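Local structure of hydrogenase maturation factor (3VTI) at residues I184-T189 with M269-Y274; P41-G46 with L86-K91; G241-H246 with T298-D303; C55-D60 with I122-I127. The protein probably serves in [NiFe]-hydrogenase maturation, receiving a carbamoyl group from HypF on sulfur and dehydrating it with ATP to the nitrile. One frame throughout, in Å; residues are numbered along the deposited sequence.

Contact 1. Residues I184-T189 with M269-Y274; sequences IEKLMT and MKSHEY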
loop_
_atom_site.group_PDB
_atom_site.type_symbol
_atom_site.label_atom_id
_atom_site.label_comp_id
_atom_site.label_asym_id
_atom_site.label_seq_id
_atom_site.Cartn_x
_atom_site.Cartn_y
_atom_site.Cartn_z
ATOM N N ILE C 184 -18.263 -22.671 -8.958
ATOM C CA ILE C 184 -18.334 -23.315 -7.648
ATOM C C ILE C 184 -19.787 -23.672 -7.275
ATOM O O ILE C 184 -20.061 -24.769 -6.774
ATOM C CB ILE C 184 -17.614 -22.449 -6.581
ATOM C CG1 ILE C 184 -16.104 -22.444 -6.866
ATOM C CG2 ILE C 184 -17.872 -22.961 -5.180
ATOM C CD1 ILE C 184 -15.299 -21.376 -6.118
ATOM N N GLU C 185 -20.718 -22.766 -7.564
ATOM C CA GLU C 185 -22.136 -23.037 -7.347
ATOM C C GLU C 185 -22.596 -24.332 -8.055
ATOM O O GLU C 185 -23.375 -25.114 -7.495
ATOM C CB GLU C 185 -22.990 -21.838 -7.791
ATOM C CG GLU C 185 -24.501 -22.005 -7.527
ATOM C CD GLU C 185 -25.323 -20.805 -7.990
ATOM O OE1 GLU C 185 -25.450 -19.819 -7.221
ATOM O OE2 GLU C 185 -25.838 -20.848 -9.127
ATOM N N LYS C 186 -22.116 -24.554 -9.277
ATOM C CA LYS C 186 -22.483 -25.764 -10.029
ATOM C C LYS C 186 -21.775 -27.001 -9.481
ATOM O O LYS C 186 -22.289 -28.108 -9.592
ATOM C CB LYS C 186 -22.212 -25.614 -11.536
ATOM C CG LYS C 186 -23.046 -24.542 -12.225
ATOM C CD LYS C 186 -22.653 -24.383 -13.693
ATOM C CE LYS C 186 -23.391 -25.380 -14.589
ATOM N NZ LYS C 186 -22.680 -25.594 -15.886
ATOM N N LEU C 187 -20.595 -26.807 -8.902
ATOM C CA LEU C 187 -19.871 -27.901 -8.266
ATOM C C LEU C 187 -20.540 -28.300 -6.965
ATOM O O LEU C 187 -20.611 -29.476 -6.643
ATOM C CB LEU C 187 -18.406 -27.526 -8.007
ATOM C CG LEU C 187 -17.396 -27.728 -9.133
ATOM C CD1 LEU C 187 -16.075 -27.023 -8.816
ATOM C CD2 LEU C 187 -17.153 -29.210 -9.424
ATOM N N MET C 188 -21.036 -27.310 -6.227
ATOM C CA MET C 188 -21.640 -27.546 -4.924
ATOM C C MET C 188 -22.970 -28.291 -5.025
ATOM O O MET C 188 -23.597 -28.603 -4.008
ATOM C CB MET C 188 -21.772 -26.241 -4.131
ATOM C CG MET C 188 -20.425 -25.613 -3.691
ATOM S SD MET C 188 -19.121 -26.758 -3.140
ATOM C CE MET C 188 -19.853 -27.514 -1.684
ATOM N N THR C 189 -23.384 -28.584 -6.255
ATOM C CA THR C 189 -24.442 -29.563 -6.522
ATOM C C THR C 189 -24.037 -30.921 -5.959
ATOM O O THR C 189 -24.891 -31.693 -5.513
ATOM C CB THR C 189 -24.685 -29.717 -8.035
ATOM O OG1 THR C 189 -25.171 -28.481 -8.557
ATOM C CG2 THR C 189 -25.716 -30.785 -8.316
ATOM N N MET C 269 -17.670 -28.781 -14.633
ATOM C CA MET C 269 -16.752 -27.704 -14.975
ATOM C C MET C 269 -16.713 -27.472 -16.474
ATOM O O MET C 269 -16.870 -26.345 -16.914
ATOM C CB MET C 269 -15.349 -27.965 -14.423
ATOM C CG MET C 269 -15.253 -27.723 -12.942
ATOM S SD MET C 269 -13.588 -27.869 -12.274
ATOM C CE MET C 269 -13.411 -29.643 -12.163
ATOM N N LYS C 270 -16.537 -28.537 -17.255
ATOM C CA LYS C 270 -16.420 -28.411 -18.718
ATOM C C LYS C 270 -17.629 -27.770 -19.409
ATOM O O LYS C 270 -17.531 -27.323 -20.552
ATOM C CB LYS C 270 -16.084 -29.760 -19.371
ATOM C CG LYS C 270 -14.595 -30.085 -19.347
ATOM C CD LYS C 270 -14.201 -31.076 -20.436
ATOM C CE LYS C 270 -12.680 -31.269 -20.490
ATOM N NZ LYS C 270 -11.902 -30.002 -20.753
ATOM N N SER C 271 -18.761 -27.730 -18.713
ATOM C CA SER C 271 -19.977 -27.157 -19.266
ATOM C C SER C 271 -20.179 -25.731 -18.745
ATOM O O SER C 271 -21.254 -25.145 -18.913
ATOM C CB SER C 271 -21.177 -28.037 -18.919
ATOM O OG SER C 271 -21.473 -27.928 -17.535
ATOM N N HIS C 272 -19.143 -25.182 -18.112
ATOM C CA HIS C 272 -19.160 -23.816 -17.597
ATOM C C HIS C 272 -18.086 -22.980 -18.285
ATOM O O HIS C 272 -16.969 -23.450 -18.507
ATOM C CB HIS C 272 -18.956 -23.814 -16.085
ATOM C CG HIS C 272 -19.125 -22.468 -15.449
ATOM N ND1 HIS C 272 -18.148 -21.500 -15.486
ATOM C CD2 HIS C 272 -20.155 -21.935 -14.752
ATOM C CE1 HIS C 272 -18.570 -20.425 -14.845
ATOM N NE2 HIS C 272 -19.785 -20.666 -14.389
ATOM N N GLU C 273 -18.430 -21.737 -18.614
ATOM C CA GLU C 273 -17.547 -20.836 -19.374
ATOM C C GLU C 273 -16.107 -20.726 -18.845
ATOM O O GLU C 273 -15.179 -20.586 -19.638
ATOM C CB GLU C 273 -18.173 -19.441 -19.511
ATOM C CG GLU C 273 -18.309 -18.680 -18.188
ATOM C CD GLU C 273 -19.010 -17.342 -18.338
ATOM O OE1 GLU C 273 -18.805 -16.661 -19.378
ATOM O OE2 GLU C 273 -19.761 -16.971 -17.406
ATOM N N TYR C 274 -15.918 -20.795 -17.527
ATOM C CA TYR C 274 -14.566 -20.725 -16.948
ATOM C C TYR C 274 -13.962 -22.094 -16.660
ATOM O O TYR C 274 -12.942 -22.188 -15.991
ATOM C CB TYR C 274 -14.546 -19.869 -15.673
ATOM C CG TYR C 274 -14.941 -18.430 -15.899
ATOM C CD1 TYR C 274 -14.318 -17.663 -16.888
ATOM C CD2 TYR C 274 -15.946 -17.831 -15.131
ATOM C CE1 TYR C 274 -14.691 -16.338 -17.110
ATOM C CE2 TYR C 274 -16.319 -16.506 -15.338
ATOM C CZ TYR C 274 -15.690 -15.770 -16.331
ATOM O OH TYR C 274 -16.040 -14.462 -16.551
#
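Lys186 lays its aliphatic chain across the edge of the His272 ring: CD of Lys186 comes to 3.7 Å from CD2 of His272, close to the ring plane rather than over a face. The lysine leaves its helix with CG beside the backbone N and then bends at chi3 (86°), which turns the ammonium past the ring towards Ser271. There Lys186 NZ donates to Ser271 OG at 3.1 Å, a hydroxyl that is also bonded to the carbonyl O of Ile268. ND1 of His272 accepts from the backbone N of Tyr274 at 3.1 Å, which probably helps to fix the turn of the ring. With Lys186 cut back to an alanine, Ser271 OG would probably lose its ammonium donor and the CD2 edge of His272 the chain that packs on it. The buried part is a looser apolar touch, Leu187 CD1 to Met269 CG at 4.3 Å. Leu187 also meets Ala265 on helix 262-270 and Ile194 on strand 194-198. The contact therefore joins the end of helix 181-187 to the end of helix 262-270 and the residues after it, with Leu187 reaching the sheet, in the α/β C-terminal domain of the AIR synthase-related fold.

Contact 2. Residues P41-G46 with L86-K91; sequences PLFFPG and LKKIVK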
loop_
_atom_site.group_PDB
_atom_site.type_symbol
_atom_site.label_atom_id
_atom_site.label_comp_id
_atom_site.label_asym_id
_atom_site.label_seq_id
_atom_site.Cartn_x
_atom_site.Cartn_y
_atom_site.Cartn_z
ATOM N N PRO C 41 2.180 -4.113 -12.881
ATOM C CA PRO C 41 1.448 -2.870 -13.122
ATOM C C PRO C 41 -0.044 -2.979 -12.788
ATOM O O PRO C 41 -0.587 -4.079 -12.718
ATOM C CB PRO C 41 1.646 -2.646 -14.622
ATOM C CG PRO C 41 1.757 -4.025 -15.193
ATOM C CD PRO C 41 2.272 -4.940 -14.099
ATOM N N LEU C 42 -0.696 -1.841 -12.591
ATOM C CA LEU C 42 -2.100 -1.805 -12.193
ATOM C C LEU C 42 -3.020 -2.248 -13.322
ATOM O O LEU C 42 -4.121 -2.740 -13.074
ATOM C CB LEU C 42 -2.485 -0.395 -11.746
ATOM C CG LEU C 42 -1.612 0.264 -10.678
ATOM C CD1 LEU C 42 -1.827 1.765 -10.675
ATOM C CD2 LEU C 42 -1.855 -0.341 -9.297
ATOM N N PHE C 43 -2.555 -2.042 -14.551
ATOM C CA PHE C 43 -3.262 -2.436 -15.762
ATOM C C PHE C 43 -2.368 -3.370 -16.568
ATOM O O PHE C 43 -1.256 -3.004 -16.966
ATOM C CB PHE C 43 -3.637 -1.204 -16.598
ATOM C CG PHE C 43 -4.388 -0.158 -15.828
ATOM C CD1 PHE C 43 -3.708 0.882 -15.199
ATOM C CD2 PHE C 43 -5.774 -0.219 -15.716
ATOM C CE1 PHE C 43 -4.397 1.845 -14.472
ATOM C CE2 PHE C 43 -6.472 0.739 -14.990
ATOM C CZ PHE C 43 -5.782 1.773 -14.369
ATOM N N PHE C 44 -2.860 -4.580 -16.793
ATOM C CA PHE C 44 -2.084 -5.622 -17.441
ATOM C C PHE C 44 -2.976 -6.370 -18.423
ATOM O O PHE C 44 -4.198 -6.338 -18.293
ATOM C CB PHE C 44 -1.530 -6.581 -16.377
ATOM C CG PHE C 44 -2.567 -7.063 -15.398
ATOM C CD1 PHE C 44 -2.806 -6.363 -14.225
ATOM C CD2 PHE C 44 -3.312 -8.208 -15.657
ATOM C CE1 PHE C 44 -3.774 -6.790 -13.321
ATOM C CE2 PHE C 44 -4.276 -8.649 -14.754
ATOM C CZ PHE C 44 -4.507 -7.936 -13.587
ATOM N N PRO C 45 -2.375 -7.054 -19.408
ATOM C CA PRO C 45 -3.213 -7.810 -20.335
ATOM C C PRO C 45 -4.215 -8.712 -19.602
ATOM O O PRO C 45 -3.833 -9.487 -18.718
ATOM C CB PRO C 45 -2.192 -8.640 -21.111
ATOM C CG PRO C 45 -0.978 -7.768 -21.142
ATOM C CD PRO C 45 -0.948 -7.138 -19.771
ATOM N N GLY C 46 -5.491 -8.571 -19.950
ATOM C CA GLY C 46 -6.536 -9.422 -19.407
ATOM C C GLY C 46 -7.178 -8.929 -18.121
ATOM O O GLY C 46 -8.103 -9.570 -17.606
ATOM N N LEU C 86 -8.191 5.959 -11.792
ATOM C CA LEU C 86 -9.060 5.550 -10.695
ATOM C C LEU C 86 -10.474 5.212 -11.178
ATOM O O LEU C 86 -11.042 4.205 -10.760
ATOM C CB LEU C 86 -9.093 6.610 -9.591
ATOM C CG LEU C 86 -9.910 6.273 -8.339
ATOM C CD1 LEU C 86 -9.253 5.178 -7.496
ATOM C CD2 LEU C 86 -10.149 7.527 -7.520
ATOM N N LYS C 87 -11.024 6.040 -12.063
ATOM C CA LYS C 87 -12.335 5.777 -12.649
ATOM C C LYS C 87 -12.363 4.432 -13.376
ATOM O O LYS C 87 -13.371 3.732 -13.350
ATOM C CB LYS C 87 -12.744 6.907 -13.600
ATOM C CG LYS C 87 -13.112 8.212 -12.903
ATOM C CD LYS C 87 -13.737 9.208 -13.863
ATOM C CE LYS C 87 -14.113 10.502 -13.145
ATOM N NZ LYS C 87 -14.702 11.514 -14.064
ATOM N N LYS C 88 -11.249 4.078 -14.012
ATOM C CA LYS C 88 -11.108 2.799 -14.709
ATOM C C LYS C 88 -11.075 1.613 -13.739
ATOM O O LYS C 88 -11.681 0.572 -13.998
ATOM C CB LYS C 88 -9.852 2.790 -15.592
ATOM C CG LYS C 88 -10.001 3.529 -16.908
ATOM C CD LYS C 88 -8.647 3.960 -17.494
ATOM C CE LYS C 88 -7.968 2.842 -18.286
ATOM N NZ LYS C 88 -6.760 3.352 -19.002
ATOM N N ILE C 89 -10.358 1.780 -12.632
ATOM C CA ILE C 89 -10.260 0.753 -11.597
ATOM C C ILE C 89 -11.624 0.499 -10.964
ATOM O O ILE C 89 -12.072 -0.647 -10.871
ATOM C CB ILE C 89 -9.212 1.138 -10.522
ATOM C CG1 ILE C 89 -7.801 1.012 -11.097
ATOM C CG2 ILE C 89 -9.360 0.282 -9.262
ATOM C CD1 ILE C 89 -6.749 1.725 -10.286
ATOM N N VAL C 90 -12.284 1.584 -10.563
ATOM C CA VAL C 90 -13.583 1.523 -9.904
ATOM C C VAL C 90 -14.637 0.882 -10.820
ATOM O O VAL C 90 -15.380 -0.004 -10.388
ATOM C CB VAL C 90 -14.009 2.931 -9.382
ATOM C CG1 VAL C 90 -15.380 2.904 -8.747
ATOM C CG2 VAL C 90 -12.997 3.439 -8.359
ATOM N N LYS C 91 -14.675 1.322 -12.081
ATOM C CA LYS C 91 -15.520 0.720 -13.119
ATOM C C LYS C 91 -15.320 -0.799 -13.235
ATOM O O LYS C 91 -16.296 -1.555 -13.259
ATOM C CB LYS C 91 -15.246 1.385 -14.473
ATOM C CG LYS C 91 -16.233 1.039 -15.589
ATOM C CD LYS C 91 -15.750 1.590 -16.919
ATOM C CE LYS C 91 -16.841 1.538 -17.989
ATOM N NZ LYS C 91 -17.089 0.140 -18.455
#
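Phe43 meets helix 83-100 through two kinds of interaction, one at the outer end of its ring, the other over a face. The first is apolar. CZ of Phe43 lies 3.9 Å from CG1 of Ile89, and the terminal CD1 of Ile89 follows at 4.2 Å from the same CZ. The isoleucine and the phenylalanine cross at about a right angle, with CG1 meeting the ring obliquely. Ile89 holds CG1 anti to its carbonyl carbon (chi1 -72°), which carries the CG1-CD1 branch to the phenylalanine and leaves CG2 to the interior, where the residue also packs on Ile49 and Ile122.

The second is cation-pi. NZ of Lys88 stands 5.0 Å from the centroid of the Phe43 ring and 15° off the ring normal, hence over a face. The lysine starts beside the ring's outer end, its CB 4.0 Å from CE2 of Phe43, and the bend at chi3 (84°) carries the chain across, so that the ammonium comes over the ring. At this length the attraction is probably modest, and Lys88 is on the exposed side of the helix.

Around this pair, Leu42 packs on Ile49, Phe81 and Ile120, while Leu86 and Val90 of the helix touch Ile4 and Ala11 of the second subunit. A short two-stranded hairpin, 43-44 with 47-48, is thus set by one aromatic against helix 83-100, which in turn lies on the mixed sheet of the PurM-like N-terminal domain, an α/β layer arrangement.

Contact 3. Residues G241-H246 with T298-D303; sequences GIDFLH and TSRIVD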
loop_
_atom_site.group_PDB
_atom_site.type_symbol
_atom_site.label_atom_id
_atom_site.label_comp_id
_atom_site.label_asym_id
_atom_site.label_seq_id
_atom_site.Cartn_x
_atom_site.Cartn_y
_atom_site.Cartn_z
ATOM N N GLY C 241 13.301 -21.457 -17.769
ATOM C CA GLY C 241 13.450 -22.583 -16.847
ATOM C C GLY C 241 12.543 -22.548 -15.623
ATOM O O GLY C 241 12.934 -23.012 -14.551
ATOM N N ILE C 242 11.338 -21.996 -15.786
ATOM C CA ILE C 242 10.360 -21.887 -14.709
ATOM C C ILE C 242 9.377 -23.062 -14.736
ATOM O O ILE C 242 9.085 -23.610 -15.798
ATOM C CB ILE C 242 9.573 -20.555 -14.810
ATOM C CG1 ILE C 242 10.494 -19.372 -14.525
ATOM C CG2 ILE C 242 8.404 -20.520 -13.836
ATOM C CD1 ILE C 242 9.930 -18.028 -14.980
ATOM N N ASP C 243 8.880 -23.444 -13.559
ATOM C CA ASP C 243 7.821 -24.450 -13.427
ATOM C C ASP C 243 6.489 -23.718 -13.302
ATOM O O ASP C 243 6.284 -22.977 -12.337
ATOM C CB ASP C 243 8.066 -25.321 -12.183
ATOM C CG ASP C 243 7.259 -26.620 -12.189
ATOM O OD1 ASP C 243 6.136 -26.645 -12.750
ATOM O OD2 ASP C 243 7.750 -27.625 -11.616
ATOM N N PHE C 244 5.582 -23.909 -14.261
ATOM C CA PHE C 244 4.280 -23.210 -14.210
ATOM C C PHE C 244 3.452 -23.541 -12.969
ATOM O O PHE C 244 2.519 -22.810 -12.607
ATOM C CB PHE C 244 3.463 -23.388 -15.494
ATOM C CG PHE C 244 3.271 -24.817 -15.914
ATOM C CD1 PHE C 244 2.331 -25.625 -15.281
ATOM C CD2 PHE C 244 4.016 -25.344 -16.968
ATOM C CE1 PHE C 244 2.144 -26.934 -15.666
ATOM C CE2 PHE C 244 3.836 -26.664 -17.375
ATOM C CZ PHE C 244 2.894 -27.461 -16.718
ATOM N N LEU C 245 3.815 -24.636 -12.312
ATOM C CA LEU C 245 3.229 -25.016 -11.034
ATOM C C LEU C 245 3.492 -23.996 -9.933
ATOM O O LEU C 245 2.865 -24.057 -8.875
ATOM C CB LEU C 245 3.746 -26.390 -10.601
ATOM C CG LEU C 245 3.218 -27.596 -11.382
ATOM C CD1 LEU C 245 3.829 -28.885 -10.837
ATOM C CD2 LEU C 245 1.674 -27.653 -11.369
ATOM N N HIS C 246 4.410 -23.065 -10.175
ATOM C CA HIS C 246 4.732 -22.055 -9.181
ATOM C C HIS C 246 4.169 -20.692 -9.533
ATOM O O HIS C 246 4.208 -19.792 -8.701
ATOM C CB HIS C 246 6.240 -21.911 -8.980
ATOM C CG HIS C 246 6.930 -23.174 -8.569
ATOM N ND1 HIS C 246 6.280 -24.213 -7.936
ATOM C CD2 HIS C 246 8.230 -23.548 -8.669
ATOM C CE1 HIS C 246 7.139 -25.185 -7.691
ATOM N NE2 HIS C 246 8.331 -24.803 -8.123
ATOM N N THR C 298 7.799 -42.074 -14.178
ATOM C CA THR C 298 8.979 -41.568 -13.481
ATOM C C THR C 298 8.565 -40.533 -12.444
ATOM O O THR C 298 8.269 -39.384 -12.768
ATOM C CB THR C 298 10.004 -40.973 -14.459
ATOM O OG1 THR C 298 10.368 -41.970 -15.417
ATOM C CG2 THR C 298 11.257 -40.494 -13.725
ATOM N N SER C 299 8.553 -40.960 -11.189
ATOM C CA SER C 299 8.080 -40.132 -10.094
ATOM C C SER C 299 9.184 -39.220 -9.544
ATOM O O SER C 299 10.345 -39.624 -9.443
ATOM C CB SER C 299 7.524 -41.031 -8.988
ATOM O OG SER C 299 6.716 -40.300 -8.090
ATOM N N ARG C 300 8.814 -37.984 -9.215
ATOM C CA ARG C 300 9.699 -37.059 -8.502
ATOM C C ARG C 300 8.881 -36.106 -7.629
ATOM O O ARG C 300 7.719 -35.817 -7.932
ATOM C CB ARG C 300 10.609 -36.280 -9.465
ATOM C CG ARG C 300 9.868 -35.401 -10.458
ATOM C CD ARG C 300 10.791 -34.412 -11.149
ATOM N NE ARG C 300 10.021 -33.377 -11.839
ATOM C CZ ARG C 300 9.745 -32.174 -11.335
ATOM N NH1 ARG C 300 10.185 -31.829 -10.126
ATOM N NH2 ARG C 300 9.029 -31.308 -12.045
ATOM N N ILE C 301 9.483 -35.638 -6.538
ATOM C CA ILE C 301 8.817 -34.699 -5.632
ATOM C C ILE C 301 8.648 -33.335 -6.293
ATOM O O ILE C 301 9.520 -32.875 -7.037
ATOM C CB ILE C 301 9.552 -34.543 -4.259
ATOM C CG1 ILE C 301 10.998 -34.052 -4.433
ATOM C CG2 ILE C 301 9.513 -35.842 -3.463
ATOM C CD1 ILE C 301 11.196 -32.558 -4.181
ATOM N N VAL C 302 7.509 -32.707 -6.037
ATOM C CA VAL C 302 7.277 -31.349 -6.486
ATOM C C VAL C 302 8.003 -30.427 -5.517
ATOM O O VAL C 302 7.832 -30.540 -4.305
ATOM C CB VAL C 302 5.770 -31.021 -6.529
ATOM C CG1 VAL C 302 5.543 -29.573 -6.939
ATOM C CG2 VAL C 302 5.044 -31.979 -7.479
ATOM N N ASP C 303 8.835 -29.539 -6.052
ATOM C CA ASP C 303 9.587 -28.592 -5.233
ATOM C C ASP C 303 8.696 -27.440 -4.782
ATOM O O ASP C 303 7.799 -27.022 -5.517
ATOM C CB ASP C 303 10.802 -28.071 -6.003
ATOM C CG ASP C 303 11.809 -29.177 -6.324
ATOM O OD1 ASP C 303 12.473 -29.683 -5.391
ATOM O OD2 ASP C 303 11.937 -29.544 -7.512
#
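Arg300 reaches between two aspartates, Asp243 across the contact and Asp303 on its own segment, yet both charge pairs are long. NH2 of Arg300 is 3.9 Å from OD2 of Asp243, and NH1 of Arg300 is likewise 3.9 Å from OD2 of Asp303. The Asp243 oxygen lies at the edge of the guanidinium, near its plane, but the carboxylate is turned 52° from that plane, so the geometry is not that of a flat, paired bidentate bridge. An extended chain from CG to NE lets Arg300 make the span from strand 299-301, outermost in its sheet within this chain; the backbone of neighbouring Ile301 bonds to the chain of another protein.

Asp243 is held from its own side as well. Its OD1 accepts from the backbone N of Leu245 at 3.1 Å, met from above the carboxylate plane, which makes an Asx turn. This leaves OD2 for the arginine. Further along, the edge of the His246 ring is directed at the carbonyl O of Asp303: CE1 of His246 is the nearest ring atom to that oxygen, while NE2, 3.5 Å from Asp303 O, has too poor an angle to bond. CB of Asp243 lies off-centre over a face of the same imidazole. Apart from the polar groups, CD1 of Leu245 touches CG1 of Val302 at 4.3 Å, and both residues also pack on helix 204-216, at Val205 and Ala206 respectively.

With the charges so far apart, this salt-bridge network is probably a diffuse electrostatic attraction rather than a rigid link, with Asp243 positioned by its Asx turn, and the buried leucine-valine touch supplies the apolar part of the joint.

Contact 4. Residues C55-D60 with I122-I127; sequences CGTVND and INTSGI. With MG (magnesium ion), chain K.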
loop_
_atom_site.group_PDB
_atom_site.type_symbol
_atom_site.label_atom_id
_atom_site.label_comp_id
_atom_site.label_asym_id
_atom_site.label_seq_id
_atom_site.Cartn_x
_atom_site.Cartn_y
_atom_site.Cartn_z
ATOM N N CYS C 55 -12.622 -10.146 -7.783
ATOM C CA CYS C 55 -12.600 -11.557 -8.105
ATOM C C CYS C 55 -11.921 -12.408 -7.046
ATOM O O CYS C 55 -12.457 -13.443 -6.624
ATOM C CB CYS C 55 -11.964 -11.767 -9.478
ATOM S SG CYS C 55 -13.044 -11.167 -10.817
ATOM N N GLY C 56 -10.753 -11.954 -6.601
ATOM C CA GLY C 56 -9.980 -12.693 -5.611
ATOM C C GLY C 56 -10.734 -12.947 -4.326
ATOM O O GLY C 56 -10.666 -14.027 -3.754
ATOM N N THR C 57 -11.452 -11.934 -3.867
ATOM C CA THR C 57 -12.228 -12.040 -2.646
ATOM C C THR C 57 -13.555 -12.762 -2.864
ATOM O O THR C 57 -14.033 -13.468 -1.973
ATOM C CB THR C 57 -12.443 -10.667 -2.036
ATOM O OG1 THR C 57 -11.188 -10.195 -1.532
ATOM C CG2 THR C 57 -13.460 -10.725 -0.908
ATOM N N VAL C 58 -14.142 -12.600 -4.047
ATOM C CA VAL C 58 -15.325 -13.363 -4.408
ATOM C C VAL C 58 -14.948 -14.844 -4.401
ATOM O O VAL C 58 -15.663 -15.682 -3.851
ATOM C CB VAL C 58 -15.884 -12.920 -5.793
ATOM C CG1 VAL C 58 -16.837 -13.984 -6.390
ATOM C CG2 VAL C 58 -16.568 -11.545 -5.688
ATOM N N ASN C 59 -13.791 -15.150 -4.978
ATOM C CA ASN C 59 -13.292 -16.511 -5.032
ATOM C C ASN C 59 -13.027 -17.085 -3.644
ATOM O O ASN C 59 -13.548 -18.161 -3.299
ATOM C CB ASN C 59 -12.069 -16.596 -5.943
ATOM C CG ASN C 59 -12.413 -16.276 -7.405
ATOM O OD1 ASN C 59 -13.587 -16.340 -7.811
ATOM N ND2 ASN C 59 -11.395 -15.930 -8.197
ATOM N N ASP C 60 -12.250 -16.348 -2.844
ATOM C CA ASP C 60 -11.904 -16.767 -1.490
ATOM C C ASP C 60 -13.168 -17.010 -0.659
ATOM O O ASP C 60 -13.210 -17.937 0.140
ATOM C CB ASP C 60 -11.002 -15.727 -0.807
ATOM C CG ASP C 60 -9.531 -15.832 -1.224
ATOM O OD1 ASP C 60 -8.948 -16.939 -1.199
ATOM O OD2 ASP C 60 -8.928 -14.775 -1.535
ATOM N N ILE C 122 -5.397 -1.762 -2.836
ATOM C CA ILE C 122 -6.786 -2.024 -2.515
ATOM C C ILE C 122 -6.916 -3.267 -1.633
ATOM O O ILE C 122 -6.311 -4.312 -1.909
ATOM C CB ILE C 122 -7.644 -2.178 -3.795
ATOM C CG1 ILE C 122 -7.527 -0.920 -4.669
ATOM C CG2 ILE C 122 -9.106 -2.428 -3.443
ATOM C CD1 ILE C 122 -7.858 -1.144 -6.137
ATOM N N ASN C 123 -7.706 -3.147 -0.571
ATOM C CA ASN C 123 -8.107 -4.300 0.209
ATOM C C ASN C 123 -9.593 -4.570 0.054
ATOM O O ASN C 123 -10.404 -3.644 0.076
ATOM C CB ASN C 123 -7.759 -4.127 1.688
ATOM C CG ASN C 123 -8.179 -5.329 2.521
ATOM O OD1 ASN C 123 -9.360 -5.508 2.823
ATOM N ND2 ASN C 123 -7.218 -6.179 2.866
ATOM N N THR C 124 -9.953 -5.836 -0.092
ATOM C CA THR C 124 -11.352 -6.211 -0.098
ATOM C C THR C 124 -11.604 -7.302 0.923
ATOM O O THR C 124 -10.774 -8.211 1.086
ATOM C CB THR C 124 -11.834 -6.690 -1.496
ATOM O OG1 THR C 124 -10.921 -7.652 -2.031
ATOM C CG2 THR C 124 -11.935 -5.527 -2.451
ATOM N N SER C 125 -12.733 -7.203 1.624
ATOM C CA SER C 125 -13.222 -8.314 2.444
ATOM C C SER C 125 -14.537 -8.821 1.882
ATOM O O SER C 125 -15.237 -8.096 1.167
ATOM C CB SER C 125 -13.396 -7.904 3.905
ATOM O OG SER C 125 -12.196 -7.343 4.410
ATOM N N GLY C 126 -14.880 -10.060 2.210
ATOM C CA GLY C 126 -16.056 -10.677 1.632
ATOM C C GLY C 126 -16.848 -11.491 2.622
ATOM O O GLY C 126 -16.275 -12.103 3.527
ATOM N N ILE C 127 -18.168 -11.491 2.434
ATOM C CA ILE C 127 -19.082 -12.333 3.190
ATOM C C ILE C 127 -19.845 -13.225 2.224
ATOM O O ILE C 127 -20.406 -12.754 1.237
ATOM C CB ILE C 127 -20.036 -11.483 4.076
ATOM C CG1 ILE C 127 -19.394 -11.247 5.433
ATOM C CG2 ILE C 127 -21.393 -12.152 4.293
ATOM C CD1 ILE C 127 -20.183 -10.334 6.315
HETATM MG MG MG K . -7.438 -18.238 -1.666
HETATM O O HOH W 1 -6.591 -17.979 0.560
#
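Thr57 and Thr124 are turned so that their hydroxyls meet. Thr57 sets OG1 anti to its carbonyl carbon (chi1 -70°), aiming it at the strand, while Thr124 places OG1 between its backbone N and carbonyl carbon (chi1 49°), pointing back at the helix. The two OG1 atoms of Thr57 and Thr124 are hydrogen-bonded at 2.6 Å. Thr57 OG1 also lies 3.3 Å from the carbonyl O of Thr124, at best a weak bond, and Thr124 OG1 is bonded to the carbonyl O of Ala53, so both buried hydroxyls are provided for.

The methyl CG2 of Thr57 sits against the peptide joining Ser125 and Gly126, 3.5 Å from the N of Gly126. A side chain on Gly126 would point toward the helix and crowd this methyl. A valine in place of Thr57 would probably fill similar space but leave Thr124 OG1 without its hydroxyl partner inside the core.

One turn on, at the helix end, OD1 of Asp60 binds the magnesium ion at 2.0 Å; Asp22, Asp199 and a water complete the ligands found.

The axes of segments 55-60 and 122-127 pass 7.7 Å apart at a crossing angle of -30°. Helix 49-60 thereby lies against strand 120-130, which is flanked in its sheet by 30-37 and 66-78; Met93 of helix 83-100 packs on Thr124 alongside, and Ser125, on the sheet's other face, hydrogen-bonds Ser125 of the second subunit.

How the contacts relate
From the N terminus, contact 2 opens at 41-46 and contact 4 at 55-60; contact 2 then closes at 86-91 and contact 4 at 122-127, so the two loops cross. They also touch, CG2 of Ile89 lying 3.7 Å from CD1 of Ile122, and together they tie hairpin, helices and central sheet of the N-terminal domain, both touching the second subunit. The C-terminal half repeats the crossing, its nearest atoms about 15 Å apart: contact 1 (184-189 to 269-274) ties helix 181-187 to the end of helix 262-270, and contact 3 (241-246 to 298-303) ties the loop after helix 231-240 to strand 299-301 and the residues after it. Contacts 1 and 4 come within about 5 Å without touching.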